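Local atomic coordinates of uncharacterized protein (Pyrococcus furiosus, PDB entry 4XLZ), a protein that probably removes an acetyl group from N,N'-diacetylchitobiose, as a metal-binding CE-14 family deacetylase. Residues 37-45 / 88-99. Sequence-based numbering, arbitrary orientation.
With CD (cadmium ion), chain G.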
# COMPACT_ATOMS: atom_id res chain seq x y z
N ILE A 37 8.79 13.00 -21.51
CA ILE A 37 8.67 11.93 -20.50
C ILE A 37 8.24 10.64 -21.18
O ILE A 37 7.18 10.62 -21.94
CB ILE A 37 7.58 12.36 -19.51
CG1 ILE A 37 8.11 13.69 -18.83
CG2 ILE A 37 7.55 11.27 -18.38
CD1 ILE A 37 7.12 14.18 -17.68
N GLU A 38 8.99 9.60 -20.99
CA GLU A 38 8.73 8.27 -21.62
C GLU A 38 8.57 7.24 -20.55
O GLU A 38 9.35 7.15 -19.61
CB GLU A 38 9.83 7.80 -22.62
CG GLU A 38 11.26 7.92 -22.00
CD GLU A 38 12.35 7.52 -23.00
OE1 GLU A 38 12.03 7.23 -24.15
OE2 GLU A 38 13.55 7.33 -22.57
N PRO A 39 7.66 6.32 -20.76
CA PRO A 39 7.51 5.21 -19.78
C PRO A 39 8.67 4.25 -19.77
O PRO A 39 9.13 3.85 -18.68
CB PRO A 39 6.19 4.48 -20.27
CG PRO A 39 5.37 5.54 -20.98
CD PRO A 39 6.48 6.50 -21.69
N HIS A 40 9.18 3.91 -21.02
CA HIS A 40 10.29 2.96 -21.15
C HIS A 40 11.31 3.59 -22.12
O HIS A 40 10.97 4.50 -22.85
CB HIS A 40 9.73 1.67 -21.86
CG HIS A 40 8.59 1.09 -21.11
ND1 HIS A 40 7.33 1.01 -21.72
CD2 HIS A 40 8.52 0.48 -19.90
CE1 HIS A 40 6.51 0.40 -20.85
NE2 HIS A 40 7.20 0.07 -19.74
N PRO A 41 12.55 3.04 -22.05
CA PRO A 41 13.57 3.50 -23.03
C PRO A 41 13.02 3.07 -24.48
O PRO A 41 12.61 1.95 -24.72
CB PRO A 41 14.78 2.59 -22.71
CG PRO A 41 14.57 2.20 -21.24
CD PRO A 41 13.05 1.97 -21.19
N ASP A 42 12.92 4.08 -25.27
CA ASP A 42 12.48 4.06 -26.67
C ASP A 42 11.17 4.70 -26.92
O ASP A 42 10.86 5.02 -28.05
CB ASP A 42 12.57 2.71 -27.40
CG ASP A 42 11.44 1.68 -27.04
OD1 ASP A 42 10.34 2.08 -26.58
OD2 ASP A 42 11.63 0.43 -27.29
N ASP A 43 10.41 5.03 -25.84
CA ASP A 43 9.14 5.62 -26.22
C ASP A 43 9.16 7.06 -26.75
O ASP A 43 8.30 7.44 -27.56
CB ASP A 43 8.14 5.67 -24.94
CG ASP A 43 7.58 4.34 -24.62
OD1 ASP A 43 6.95 3.70 -25.58
OD2 ASP A 43 7.76 3.77 -23.52
N CYS A 44 10.11 7.89 -26.33
CA CYS A 44 10.25 9.23 -26.94
C CYS A 44 10.58 9.07 -28.46
O CYS A 44 9.97 9.81 -29.24
CB CYS A 44 11.39 10.01 -26.24
SG CYS A 44 10.82 10.60 -24.62
N ALA A 45 11.52 8.15 -28.73
CA ALA A 45 11.87 8.01 -30.17
C ALA A 45 10.67 7.50 -30.94
O ALA A 45 10.41 7.99 -32.06
CB ALA A 45 13.00 6.99 -30.34
N ARG A 88 19.75 -1.46 -22.30
CA ARG A 88 18.86 -0.42 -22.75
C ARG A 88 19.22 1.00 -22.44
O ARG A 88 18.85 1.95 -23.18
CB ARG A 88 17.43 -0.73 -22.23
CG ARG A 88 16.95 -2.06 -22.86
CD ARG A 88 15.43 -2.37 -22.49
NE ARG A 88 14.56 -1.43 -23.18
CZ ARG A 88 13.18 -1.56 -23.19
NH1 ARG A 88 12.69 -2.56 -22.43
NH2 ARG A 88 12.42 -0.69 -23.88
N ARG A 89 20.03 1.21 -21.32
CA ARG A 89 20.50 2.55 -21.06
C ARG A 89 21.48 2.99 -22.18
O ARG A 89 21.35 4.12 -22.65
CB ARG A 89 21.21 2.51 -19.69
CG ARG A 89 21.70 3.92 -19.46
CD ARG A 89 22.59 3.82 -18.25
NE ARG A 89 21.67 3.43 -17.16
CZ ARG A 89 21.40 4.18 -16.09
NH1 ARG A 89 22.07 5.37 -15.87
NH2 ARG A 89 20.49 3.68 -15.25
N ARG A 90 22.32 2.04 -22.55
CA ARG A 90 23.27 2.41 -23.66
C ARG A 90 22.53 2.62 -25.01
O ARG A 90 22.85 3.55 -25.75
CB ARG A 90 24.27 1.30 -23.81
CG ARG A 90 25.10 1.16 -22.54
CD ARG A 90 25.76 -0.17 -22.30
NE ARG A 90 26.65 -0.13 -21.09
CZ ARG A 90 27.47 -1.12 -20.75
NH1 ARG A 90 27.54 -2.25 -21.50
NH2 ARG A 90 28.21 -1.00 -19.64
N GLU A 91 21.52 1.76 -25.26
CA GLU A 91 20.67 1.99 -26.48
C GLU A 91 20.05 3.34 -26.52
O GLU A 91 20.00 4.04 -27.49
CB GLU A 91 19.59 0.93 -26.56
CG GLU A 91 20.24 -0.41 -26.89
CD GLU A 91 19.35 -1.62 -26.91
OE1 GLU A 91 19.78 -2.76 -27.37
OE2 GLU A 91 18.18 -1.56 -26.39
N GLU A 92 19.49 3.76 -25.34
CA GLU A 92 18.89 5.08 -25.33
C GLU A 92 19.89 6.24 -25.50
O GLU A 92 19.58 7.24 -26.12
CB GLU A 92 18.07 5.29 -23.97
CG GLU A 92 17.23 6.54 -24.01
CD GLU A 92 15.98 6.42 -24.89
OE1 GLU A 92 14.84 6.23 -24.44
OE2 GLU A 92 16.08 6.64 -26.14
N GLU A 93 21.07 6.05 -24.90
CA GLU A 93 22.06 7.13 -25.10
C GLU A 93 22.40 7.23 -26.62
O GLU A 93 22.60 8.35 -27.09
CB GLU A 93 23.33 6.77 -24.31
CG GLU A 93 23.00 7.05 -22.72
CD GLU A 93 24.07 6.46 -21.81
OE1 GLU A 93 24.94 5.64 -22.24
OE2 GLU A 93 24.05 6.85 -20.62
N GLU A 94 22.50 6.11 -27.29
CA GLU A 94 22.83 6.17 -28.77
C GLU A 94 21.62 6.76 -29.54
O GLU A 94 21.75 7.59 -30.42
CB GLU A 94 23.17 4.80 -29.23
CG GLU A 94 23.28 4.66 -30.83
CD GLU A 94 23.69 3.17 -31.29
OE1 GLU A 94 24.52 2.57 -30.56
OE2 GLU A 94 23.23 2.61 -32.35
N SER A 95 20.37 6.34 -29.22
CA SER A 95 19.23 6.90 -29.88
C SER A 95 19.12 8.38 -29.66
O SER A 95 18.84 9.21 -30.52
CB SER A 95 18.00 6.15 -29.25
OG SER A 95 16.76 6.58 -29.81
N ALA A 96 19.25 8.80 -28.39
CA ALA A 96 19.17 10.17 -28.05
C ALA A 96 20.24 11.04 -28.74
O ALA A 96 19.90 12.16 -29.19
CB ALA A 96 19.36 10.28 -26.50
N LYS A 97 21.44 10.50 -28.88
CA LYS A 97 22.53 11.23 -29.63
C LYS A 97 22.06 11.51 -31.08
O LYS A 97 22.19 12.67 -31.57
CB LYS A 97 23.80 10.39 -29.60
CG LYS A 97 24.97 11.19 -30.24
CD LYS A 97 26.25 10.34 -29.89
CE LYS A 97 27.32 10.26 -31.06
NZ LYS A 97 27.78 11.59 -31.49
N LEU A 98 21.42 10.53 -31.71
CA LEU A 98 20.89 10.77 -33.09
C LEU A 98 19.87 11.84 -33.19
O LEU A 98 19.72 12.55 -34.21
CB LEU A 98 20.33 9.51 -33.68
CG LEU A 98 21.28 8.29 -33.83
CD1 LEU A 98 20.62 6.89 -34.07
CD2 LEU A 98 22.17 8.63 -35.09
N LEU A 99 19.06 12.00 -32.09
CA LEU A 99 18.02 12.99 -32.10
C LEU A 99 18.38 14.36 -31.48
O LEU A 99 17.53 15.24 -31.43
CB LEU A 99 16.75 12.38 -31.31
CG LEU A 99 16.27 11.08 -31.95
CD1 LEU A 99 15.04 10.57 -31.13
CD2 LEU A 99 15.80 11.35 -33.40
CD CD G . 6.70 1.73 -23.83
O HOH W 1 13.30 7.16 -26.73
O HOH W 2 5.87 -0.70 -24.15
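R88 and E92 of helix 81-99 reach from one flank into the loop 39-42 at the C-terminal end of strand 33-38, a buried, largely polar contact beside the metal site. CD of P41 lies over one face of the R88 guanidinium, toward its rim. A bend at chi3 (70°) turns this group so that R88 NH2 donates to O of P41 at 2.8 Å, in the carbonyl plane, though the oxygen stands 20° out of the guanidinium plane. A long salt bridge, 3.7 Å from R88 NH2 to OD2 of D42, adds to this. One helical turn on, a bend at chi2 (74°) brings E92 OE1 to the loop, where it accepts a hydrogen bond from the amide N of D42, 3.0 Å, met from above the carboxylate plane. The same OE1 comes within 2.5 Å of E38 OE2; so short an approach suggests that one of the two acids is protonated. A water bridges E38 OE1, E92 OE2 and the amide N of A45. Such loops after a parallel strand are where Rossmann-like α/β folds, including the GlcNAc-PI de-N-acetylase family, place their active sites: here H40 and D43 bind cadmium together with H151, while a type II turn spans H40 to D43. Replacing R88 by alanine would probably leave the P41 carbonyl without this donor, D42 without its distant countercharge and a gap over the proline ring. Farther along the helix the contact becomes apolar, CD1 of L99 meeting CB of A45 at 4.2 Å.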